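Local coordinates for protein transcription termination factor FttA (Methanosarcina mazei, PDB 2XR1) that probably terminates transcription by zinc-dependent cleavage of nascent RNA at the RNA polymerase exit channel, followed by 5'-3' degradation of the transcript, at residues 31-36 / 66-71; 271-276 / 306-311; 278-283 / 299-304; 173-178 / 237-242. All coordinates share one frame; numbering follows the deposited sequence.

Interaction 1: residues 31-36 / 66-71; sequences EFEGPQ and AMRPDP
Glu-33 reaches over the middle strand of a three-stranded KH-domain sheet to set its carboxylate against the guanidinium of Arg-68. Strand 36-41 separates the two outer strands, 30-33 and 65-69, so this salt bridge spans the sheet from one edge to the other on a single face; the Arg-68 side chain lies on Val-38 and Tyr-40 of the middle strand as it crosses. Glu-33 runs straight beyond CG (chi2 178°), while Arg-68 comes from the opposite direction with a bend at chi3 (-59°). The two meet through one oxygen, OE1, which lies 2.7 Å from NH1 of Arg-68, at the edge of the guanidinium and near its plane. Nearer the turn the contact is van der Waals only: Gln-36 OE1, from the first residue of the middle strand, lies 3.6 Å from the CB of Ala-66. A type II' turn connects strands 30-33 and 36-41, with Gly-34 at its positive-phi corner, and Glu-33 N bonds to Gln-36 O at 2.8 Å. The carboxylate and guanidinium planes stand 90° apart, and OE2 of Glu-33 remains 4.0 Å from NH1 of Arg-68, which identifies a one-oxygen, one-nitrogen bridge.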
# COMPACT_ATOMS: atom_id res chain seq x y z
N GLU B 31 -5.74 14.82 33.15
CA GLU B 31 -6.16 14.73 31.75
C GLU B 31 -4.98 14.40 30.85
O GLU B 31 -3.91 14.87 31.05
CB GLU B 31 -6.65 16.09 31.25
CG GLU B 31 -8.09 16.44 31.64
CD GLU B 31 -9.16 15.62 30.87
OE1 GLU B 31 -8.86 15.04 29.79
OE2 GLU B 31 -10.30 15.55 31.36
N PHE B 32 -5.22 13.59 29.84
CA PHE B 32 -4.30 13.40 28.75
C PHE B 32 -4.49 14.55 27.77
O PHE B 32 -5.56 14.68 27.21
CB PHE B 32 -4.63 12.12 28.01
CG PHE B 32 -4.41 10.86 28.81
CD1 PHE B 32 -3.15 10.55 29.35
CD2 PHE B 32 -5.45 9.95 28.98
CE1 PHE B 32 -2.95 9.38 30.06
CE2 PHE B 32 -5.25 8.79 29.68
CZ PHE B 32 -4.00 8.50 30.22
N GLU B 33 -3.48 15.40 27.60
CA GLU B 33 -3.57 16.49 26.62
C GLU B 33 -2.46 16.33 25.62
O GLU B 33 -1.29 16.54 25.92
CB GLU B 33 -3.54 17.86 27.29
CG GLU B 33 -4.72 18.08 28.23
CD GLU B 33 -4.71 19.43 28.96
OE1 GLU B 33 -3.82 20.28 28.67
OE2 GLU B 33 -5.61 19.64 29.82
N GLY B 34 -2.84 15.92 24.42
CA GLY B 34 -1.87 15.49 23.44
C GLY B 34 -1.02 14.38 24.04
O GLY B 34 -1.53 13.53 24.80
N PRO B 35 0.29 14.40 23.74
CA PRO B 35 1.18 13.38 24.23
C PRO B 35 1.27 13.28 25.76
O PRO B 35 1.62 12.23 26.24
CB PRO B 35 2.52 13.80 23.66
CG PRO B 35 2.17 14.53 22.48
CD PRO B 35 1.00 15.33 22.86
N GLN B 36 0.92 14.34 26.49
CA GLN B 36 1.21 14.44 27.93
C GLN B 36 0.07 14.03 28.85
O GLN B 36 -1.10 14.22 28.55
CB GLN B 36 1.54 15.90 28.30
CG GLN B 36 2.72 16.50 27.60
CD GLN B 36 3.07 17.85 28.15
OE1 GLN B 36 4.14 18.04 28.71
NE2 GLN B 36 2.17 18.80 27.99
N ALA B 66 3.13 16.83 32.95
CA ALA B 66 3.26 18.25 33.27
C ALA B 66 2.17 18.63 34.30
O ALA B 66 1.05 18.10 34.29
CB ALA B 66 3.12 19.10 32.00
N MET B 67 2.49 19.55 35.19
CA MET B 67 1.46 20.12 36.03
C MET B 67 1.04 21.43 35.38
O MET B 67 1.81 22.02 34.66
CB MET B 67 1.97 20.27 37.47
CG MET B 67 2.74 21.52 37.71
SD MET B 67 1.66 22.94 37.91
CE MET B 67 2.88 24.24 38.09
N ARG B 68 -0.19 21.87 35.60
CA ARG B 68 -0.54 23.24 35.27
C ARG B 68 -1.60 23.88 36.18
O ARG B 68 -2.37 23.19 36.85
CB ARG B 68 -0.92 23.41 33.81
CG ARG B 68 -1.52 22.22 33.13
CD ARG B 68 -1.62 22.47 31.60
NE ARG B 68 -2.44 23.66 31.24
CZ ARG B 68 -3.16 23.80 30.12
NH1 ARG B 68 -3.20 22.82 29.21
NH2 ARG B 68 -3.84 24.92 29.91
N PRO B 69 -1.62 25.22 36.21
CA PRO B 69 -2.50 25.89 37.14
C PRO B 69 -3.96 25.66 36.79
O PRO B 69 -4.35 25.73 35.63
CB PRO B 69 -2.13 27.36 36.95
CG PRO B 69 -0.74 27.33 36.43
CD PRO B 69 -0.74 26.17 35.52
N ASP B 70 -4.76 25.39 37.80
CA ASP B 70 -6.18 25.39 37.62
C ASP B 70 -6.57 26.76 37.07
O ASP B 70 -6.20 27.79 37.66
CB ASP B 70 -6.91 25.17 38.94
CG ASP B 70 -8.36 24.74 38.75
OD1 ASP B 70 -8.60 23.52 38.60
OD2 ASP B 70 -9.27 25.62 38.79
N PRO B 71 -7.29 26.78 35.93
CA PRO B 71 -7.79 28.05 35.38
C PRO B 71 -8.40 28.95 36.46
O PRO B 71 -8.00 30.10 36.57
CB PRO B 71 -8.86 27.60 34.38
CG PRO B 71 -8.39 26.24 33.91
CD PRO B 71 -7.66 25.62 35.08

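Interaction 2: residues 271-276 / 306-311; sequences PTRDLM and KHTIPL
Arg-273 starts from helix 270-290 with its CB directed at the strand 308-310, and its chain then bends twice along the way. Its CG makes the tightest approach, lying 3.4 Å from Thr-308 CG2 and 4.1 Å from Thr-308 CB. The bends at chi2 (-106°) and chi3 turn the rest of the chain off that line. NE faces back to its own helix, where it forms a weak, salt-bridged hydrogen bond with OD1 of Asp-274 (3.4 Å). At the tip, Pro-310 CD lies over one face of the guanidinium, 4.2 Å from NH1 of Arg-273. Thr-308 receives a second visitor from the helix: Met-276 CE meets Thr-308 OG1 tip to tip at 3.8 Å.

Together the segments close a beta-alpha-beta crossover of the metallo-beta-lactamase domain, since helix 270-290 follows strand 266-268, which is the parallel neighbour of 308-310. The short axes approach to 8.9 Å at 143°, as expected for a connecting helix running roughly against its strands. Both Arg-273 and Thr-308 also touch Cys-268 of the neighbouring strand 266-268. The hydroxyl of Thr-308 bonds to Thr-304 O, and the Thr-308 backbone O accepts from Arg-162 NH2. With the Thr-308 hydroxyl and carbonyl bonded elsewhere, the join rests on van der Waals contact, chiefly of the Arg-273 CG and Thr-308 CG2 carbons.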
# COMPACT_ATOMS: atom_id res chain seq x y z
N PRO B 271 10.78 25.62 16.40
CA PRO B 271 11.11 26.52 15.31
C PRO B 271 10.46 26.11 13.99
O PRO B 271 10.07 26.97 13.19
CB PRO B 271 12.64 26.41 15.21
CG PRO B 271 13.04 25.83 16.50
CD PRO B 271 11.97 24.95 16.93
N THR B 272 10.35 24.82 13.74
CA THR B 272 9.63 24.37 12.58
C THR B 272 8.24 24.97 12.57
O THR B 272 7.74 25.40 11.56
CB THR B 272 9.52 22.82 12.56
OG1 THR B 272 10.83 22.29 12.45
CG2 THR B 272 8.70 22.32 11.43
N ARG B 273 7.60 24.96 13.72
CA ARG B 273 6.24 25.41 13.79
C ARG B 273 6.16 26.83 13.26
O ARG B 273 5.36 27.14 12.39
CB ARG B 273 5.82 25.39 15.24
CG ARG B 273 4.34 25.28 15.42
CD ARG B 273 3.72 26.53 15.84
NE ARG B 273 4.23 27.08 17.09
CZ ARG B 273 3.59 27.03 18.27
NH1 ARG B 273 2.42 26.37 18.42
NH2 ARG B 273 4.12 27.63 19.33
N ASP B 274 7.04 27.68 13.77
CA ASP B 274 7.02 29.10 13.40
C ASP B 274 7.33 29.33 11.91
O ASP B 274 6.66 30.16 11.25
CB ASP B 274 7.99 29.86 14.27
CG ASP B 274 7.57 29.88 15.75
OD1 ASP B 274 6.40 29.54 16.07
OD2 ASP B 274 8.42 30.28 16.61
N LEU B 275 8.32 28.58 11.38
CA LEU B 275 8.74 28.72 10.00
C LEU B 275 7.64 28.22 9.09
O LEU B 275 7.33 28.88 8.11
CB LEU B 275 10.04 27.99 9.74
CG LEU B 275 11.25 28.59 10.47
CD1 LEU B 275 12.47 27.63 10.57
CD2 LEU B 275 11.57 29.91 9.82
N MET B 276 7.03 27.10 9.44
CA MET B 276 5.99 26.49 8.65
C MET B 276 4.83 27.46 8.42
O MET B 276 4.30 27.58 7.31
CB MET B 276 5.47 25.25 9.38
CG MET B 276 4.16 24.68 8.84
SD MET B 276 3.89 22.99 9.49
CE MET B 276 3.35 23.33 11.17
N LYS B 306 -3.64 25.22 14.94
CA LYS B 306 -4.44 24.80 16.11
C LYS B 306 -4.20 23.34 16.42
O LYS B 306 -4.44 22.89 17.53
CB LYS B 306 -5.93 24.97 15.85
CG LYS B 306 -6.40 26.35 16.05
CD LYS B 306 -7.93 26.47 15.99
CE LYS B 306 -8.45 26.64 14.56
NZ LYS B 306 -9.69 27.42 14.52
N HIS B 307 -3.75 22.59 15.42
CA HIS B 307 -3.45 21.18 15.62
C HIS B 307 -1.98 20.91 15.73
O HIS B 307 -1.59 19.76 15.78
CB HIS B 307 -4.05 20.36 14.47
CG HIS B 307 -5.54 20.31 14.47
ND1 HIS B 307 -6.31 21.39 14.12
CD2 HIS B 307 -6.40 19.32 14.80
CE1 HIS B 307 -7.60 21.08 14.25
NE2 HIS B 307 -7.68 19.82 14.65
N THR B 308 -1.14 21.93 15.75
CA THR B 308 0.27 21.65 15.85
C THR B 308 0.71 21.52 17.31
O THR B 308 0.40 22.37 18.16
CB THR B 308 1.13 22.72 15.16
OG1 THR B 308 0.71 22.87 13.80
CG2 THR B 308 2.61 22.32 15.16
N ILE B 309 1.49 20.46 17.59
CA ILE B 309 2.05 20.22 18.91
C ILE B 309 3.58 20.16 18.87
O ILE B 309 4.17 19.20 18.42
CB ILE B 309 1.49 18.92 19.51
CG1 ILE B 309 -0.05 18.93 19.48
CG2 ILE B 309 1.99 18.75 20.91
CD1 ILE B 309 -0.67 17.58 19.75
N PRO B 310 4.24 21.22 19.29
CA PRO B 310 5.70 21.19 19.19
C PRO B 310 6.33 20.29 20.19
O PRO B 310 5.84 20.23 21.29
CB PRO B 310 6.10 22.62 19.52
CG PRO B 310 4.90 23.20 20.33
CD PRO B 310 3.71 22.55 19.71
N LEU B 311 7.42 19.64 19.82
CA LEU B 311 8.23 18.84 20.71
C LEU B 311 9.65 19.23 20.55
O LEU B 311 10.13 19.41 19.43
CB LEU B 311 8.12 17.39 20.32
CG LEU B 311 6.72 16.85 20.11
CD1 LEU B 311 6.90 15.37 19.73
CD2 LEU B 311 5.86 17.06 21.35

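Interaction 3: residues 278-283 / 299-304; sequences LLQLDY and GMVAKT
Two helices of the metallo-beta-lactamase domain, 270-290 and 299-306, meet here, both belonging to the connection between the parallel strands 266-268 and 308-310. Their closest CA atoms in the two segments are those of Gln-280 and Val-301, 7.0 Å apart, and both contacts of the pair converge on Val-301. Its CG1 lies anti to the backbone N (chi1 179°), a setting that brings both methyls within touch of the facing helix. Gln-280 slides past this valine in the opposite direction, with its OE1 3.7 Å from CG1 and 4.0 Å from CG2 of Val-301. Leu-281 crosses it at a slant, and here CD2 of Leu-281 comes to 3.9 Å from Val-301 CG1, an apolar pair on the more exposed flank.

One turn beyond Val-301, Thr-304 also directs its CB to the other helix, yet its hydroxyl is spent on its own: OG1 donates to Met-300 O at 2.9 Å, in the carbonyl plane. Met-300 O also takes the amide N of Thr-304 and so carries two donors. Thr-304 and Gln-280 both lean on Pro-255 of helix 254-259.

A bound zinc ion is about 14 Å from the Gln-280 side chain, whose NE2 is bonded to OE1 of Gln-251, the residue after the zinc ligand His-250. That bond is consistent with the modelled orientation of the amide. The amide is thus divided between two environments: NE2 is satisfied by Gln-251, while across these segments OE1 makes only van der Waals contact with the valine methyls.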
# COMPACT_ATOMS: atom_id res chain seq x y z
N LEU B 278 4.99 30.73 8.57
CA LEU B 278 5.53 31.82 7.75
C LEU B 278 5.56 31.43 6.29
O LEU B 278 5.04 32.15 5.43
CB LEU B 278 6.95 32.16 8.18
CG LEU B 278 7.57 33.33 7.44
CD1 LEU B 278 6.81 34.58 7.78
CD2 LEU B 278 9.01 33.45 7.80
N LEU B 279 6.18 30.29 6.02
CA LEU B 279 6.32 29.85 4.65
C LEU B 279 4.99 29.48 4.01
O LEU B 279 4.82 29.70 2.85
CB LEU B 279 7.27 28.67 4.54
CG LEU B 279 8.72 28.91 4.90
CD1 LEU B 279 9.49 27.59 4.81
CD2 LEU B 279 9.32 30.03 4.04
N GLN B 280 4.07 28.90 4.77
CA GLN B 280 2.79 28.53 4.21
C GLN B 280 1.98 29.75 3.81
O GLN B 280 1.49 29.84 2.67
CB GLN B 280 2.01 27.65 5.19
CG GLN B 280 2.52 26.20 5.27
CD GLN B 280 1.78 25.36 6.30
OE1 GLN B 280 0.89 25.84 6.97
NE2 GLN B 280 2.14 24.09 6.41
N LEU B 281 1.83 30.71 4.71
CA LEU B 281 1.04 31.92 4.39
C LEU B 281 1.65 32.60 3.20
O LEU B 281 0.94 33.15 2.39
CB LEU B 281 0.99 32.92 5.55
CG LEU B 281 0.19 32.47 6.78
CD1 LEU B 281 0.35 33.42 7.95
CD2 LEU B 281 -1.27 32.33 6.42
N ASP B 282 2.97 32.58 3.11
CA ASP B 282 3.65 33.19 1.99
C ASP B 282 3.45 32.41 0.71
O ASP B 282 3.37 32.98 -0.36
CB ASP B 282 5.13 33.30 2.28
CG ASP B 282 5.87 34.04 1.19
OD1 ASP B 282 5.51 35.19 0.88
OD2 ASP B 282 6.83 33.45 0.62
N TYR B 283 3.40 31.10 0.80
CA TYR B 283 3.23 30.28 -0.38
C TYR B 283 1.97 30.67 -1.07
O TYR B 283 2.00 31.04 -2.25
CB TYR B 283 3.21 28.82 -0.01
CG TYR B 283 2.88 27.85 -1.14
CD1 TYR B 283 3.55 27.88 -2.35
CD2 TYR B 283 1.92 26.84 -0.94
CE1 TYR B 283 3.27 26.95 -3.35
CE2 TYR B 283 1.64 25.91 -1.94
CZ TYR B 283 2.31 25.96 -3.13
OH TYR B 283 2.00 25.02 -4.10
N GLY B 299 -7.34 30.09 5.99
CA GLY B 299 -8.06 29.39 7.05
C GLY B 299 -7.55 27.99 7.37
O GLY B 299 -7.67 27.53 8.50
N MET B 300 -6.97 27.30 6.39
CA MET B 300 -6.43 25.97 6.63
C MET B 300 -5.07 26.01 7.26
O MET B 300 -4.64 25.01 7.82
CB MET B 300 -6.36 25.20 5.33
CG MET B 300 -7.71 24.82 4.76
SD MET B 300 -8.68 23.82 5.93
CE MET B 300 -9.94 24.98 6.42
N VAL B 301 -4.37 27.13 7.14
CA VAL B 301 -3.10 27.33 7.87
C VAL B 301 -3.47 27.52 9.35
O VAL B 301 -2.88 26.92 10.21
CB VAL B 301 -2.31 28.53 7.31
CG1 VAL B 301 -1.01 28.76 8.09
CG2 VAL B 301 -2.01 28.32 5.85
N ALA B 302 -4.49 28.31 9.62
CA ALA B 302 -4.97 28.45 11.00
C ALA B 302 -5.35 27.11 11.64
O ALA B 302 -4.97 26.80 12.79
CB ALA B 302 -6.15 29.41 11.05
N LYS B 303 -6.07 26.30 10.88
CA LYS B 303 -6.50 25.01 11.36
C LYS B 303 -5.30 24.09 11.63
O LYS B 303 -5.32 23.34 12.59
CB LYS B 303 -7.44 24.35 10.36
CG LYS B 303 -8.21 23.17 10.94
CD LYS B 303 -9.40 22.79 10.06
CE LYS B 303 -10.43 21.94 10.82
NZ LYS B 303 -9.81 20.85 11.63
N THR B 304 -4.28 24.16 10.78
CA THR B 304 -3.10 23.35 10.98
C THR B 304 -2.35 23.78 12.24
O THR B 304 -1.78 22.93 12.94
CB THR B 304 -2.11 23.50 9.82
OG1 THR B 304 -2.73 23.05 8.62
CG2 THR B 304 -0.84 22.73 10.05

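Interaction 4: residues 173-178 / 237-242; sequences IHRECT and QIDAVI
Arg-175 crosses from the segment just after helix 159-173 to Asp-239, at the approach to the strand running through Val-241 and Ile-242 in a sheet of the metallo-beta-lactamase domain. The salt bridge converges on one oxygen. Arg-175 NH2 donates to Asp-239 OD2 at 2.6 Å with an N-H...O angle of 147°, and NH1 adds a weak, bent bond to the same OD2 at 3.0 Å. Such a shared acceptor differs from a two-oxygen, side-on pairing, and the planes of the two groups, 50° apart, agree with that.

Both terminal nitrogens have further acceptors. NH1 also bonds to the carbonyl oxygen of Lys-172, near the C-terminal end of helix 159-173, while NH2 bonds to the carbonyl oxygen of Glu-206; the guanidinium thus pins helix end, loop and sheet at one point. Asp-239 in turn has a long, weak ion pair from OD1 to Arg-208, and its backbone bonds to the same arginine, at the start of the neighbouring strand 208-211. An extended chain from CG to NE gives Arg-175 the length to cross. Asp-239 OD2 uses its syn lone pair toward NH2, lying 16° out of the guanidinium plane.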
# COMPACT_ATOMS: atom_id res chain seq x y z
N ILE B 173 -4.58 8.76 21.56
CA ILE B 173 -3.26 8.21 21.86
C ILE B 173 -3.37 7.08 22.90
O ILE B 173 -2.71 6.05 22.78
CB ILE B 173 -2.31 9.29 22.35
CG1 ILE B 173 -1.99 10.27 21.21
CG2 ILE B 173 -1.07 8.66 22.85
CD1 ILE B 173 -1.13 11.47 21.57
N HIS B 174 -4.22 7.27 23.90
CA HIS B 174 -4.30 6.32 25.00
C HIS B 174 -5.47 5.36 24.88
O HIS B 174 -5.91 4.81 25.86
CB HIS B 174 -4.36 7.08 26.34
CG HIS B 174 -3.14 7.92 26.58
ND1 HIS B 174 -3.02 9.20 26.08
CD2 HIS B 174 -1.96 7.63 27.15
CE1 HIS B 174 -1.83 9.69 26.39
NE2 HIS B 174 -1.16 8.74 27.02
N ARG B 175 -5.96 5.16 23.67
CA ARG B 175 -6.86 4.06 23.41
C ARG B 175 -6.05 2.78 23.60
O ARG B 175 -4.81 2.80 23.52
CB ARG B 175 -7.45 4.14 22.00
CG ARG B 175 -6.45 3.81 20.89
CD ARG B 175 -7.08 3.97 19.53
NE ARG B 175 -6.16 3.63 18.43
CZ ARG B 175 -5.22 4.44 17.96
NH1 ARG B 175 -5.03 5.64 18.49
NH2 ARG B 175 -4.45 4.05 16.96
N GLU B 176 -6.74 1.68 23.87
CA GLU B 176 -6.07 0.39 24.07
C GLU B 176 -5.81 -0.33 22.73
O GLU B 176 -6.50 -0.10 21.74
CB GLU B 176 -6.87 -0.49 25.07
CG GLU B 176 -6.75 0.04 26.54
CD GLU B 176 -7.52 -0.76 27.55
OE1 GLU B 176 -8.08 -1.80 27.13
OE2 GLU B 176 -7.57 -0.36 28.75
N CYS B 177 -4.75 -1.14 22.70
CA CYS B 177 -4.36 -1.93 21.53
C CYS B 177 -5.42 -3.01 21.31
O CYS B 177 -6.05 -3.45 22.28
CB CYS B 177 -2.98 -2.57 21.73
SG CYS B 177 -1.54 -1.50 21.38
N THR B 178 -5.62 -3.41 20.06
CA THR B 178 -6.67 -4.41 19.70
C THR B 178 -6.26 -5.51 18.70
O THR B 178 -7.07 -6.39 18.40
CB THR B 178 -7.94 -3.73 19.12
OG1 THR B 178 -7.57 -2.78 18.11
CG2 THR B 178 -8.72 -3.04 20.24
N GLN B 237 -8.29 7.94 9.60
CA GLN B 237 -7.47 6.78 9.98
C GLN B 237 -6.02 7.18 10.32
O GLN B 237 -5.22 6.31 10.67
CB GLN B 237 -7.46 5.72 8.85
CG GLN B 237 -6.34 5.89 7.79
CD GLN B 237 -6.39 4.84 6.67
OE1 GLN B 237 -5.65 3.87 6.71
NE2 GLN B 237 -7.27 5.05 5.65
N ILE B 238 -5.66 8.46 10.16
CA ILE B 238 -4.30 8.88 10.42
C ILE B 238 -4.12 9.40 11.86
O ILE B 238 -4.63 10.44 12.22
CB ILE B 238 -3.80 9.97 9.45
CG1 ILE B 238 -4.06 9.58 7.99
CG2 ILE B 238 -2.35 10.16 9.66
CD1 ILE B 238 -3.21 8.47 7.49
N ASP B 239 -3.31 8.69 12.65
CA ASP B 239 -3.04 9.07 14.01
C ASP B 239 -2.25 10.39 14.15
O ASP B 239 -2.52 11.18 15.08
CB ASP B 239 -2.32 7.94 14.72
CG ASP B 239 -3.22 6.69 14.89
OD1 ASP B 239 -3.82 6.21 13.86
OD2 ASP B 239 -3.36 6.21 16.06
N ALA B 240 -1.30 10.62 13.25
CA ALA B 240 -0.47 11.83 13.34
C ALA B 240 0.24 12.19 12.06
O ALA B 240 0.41 11.39 11.18
CB ALA B 240 0.53 11.69 14.44
N VAL B 241 0.63 13.44 11.95
CA VAL B 241 1.46 13.91 10.88
C VAL B 241 2.73 14.42 11.55
O VAL B 241 2.65 15.15 12.53
CB VAL B 241 0.74 15.01 10.03
CG1 VAL B 241 1.67 15.63 9.04
CG2 VAL B 241 -0.50 14.39 9.28
N ILE B 242 3.89 13.98 11.07
CA ILE B 242 5.14 14.54 11.53
C ILE B 242 5.74 15.43 10.44
O ILE B 242 5.82 15.04 9.30
CB ILE B 242 6.10 13.44 11.97
CG1 ILE B 242 5.69 12.94 13.36
CG2 ILE B 242 7.51 13.97 12.09
CD1 ILE B 242 4.58 11.96 13.39

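Along the chain interaction 1 closes first, interaction 4 follows, and interaction 2 then encloses interaction 3. Interactions 2 and 3 lie 11 Å apart between centres and share helix 270-290, forming one crossover unit; interactions 2 and 4 reach the same seven-stranded sheet, with centres 19 Å apart. Interaction 1 belongs to the first KH domain, its centre about 27 Å from that of interaction 3, yet its turn reaches the catalytic domain's edge: Pro-35 CD packs 4.1 Å from Ile-309 CG2 on the outermost strand, while Phe-32 stacks on His-174 of interaction 4. The N-terminal KH module is therefore docked directly against the nuclease's sheet and the segment leading into it, as well as joined by chain.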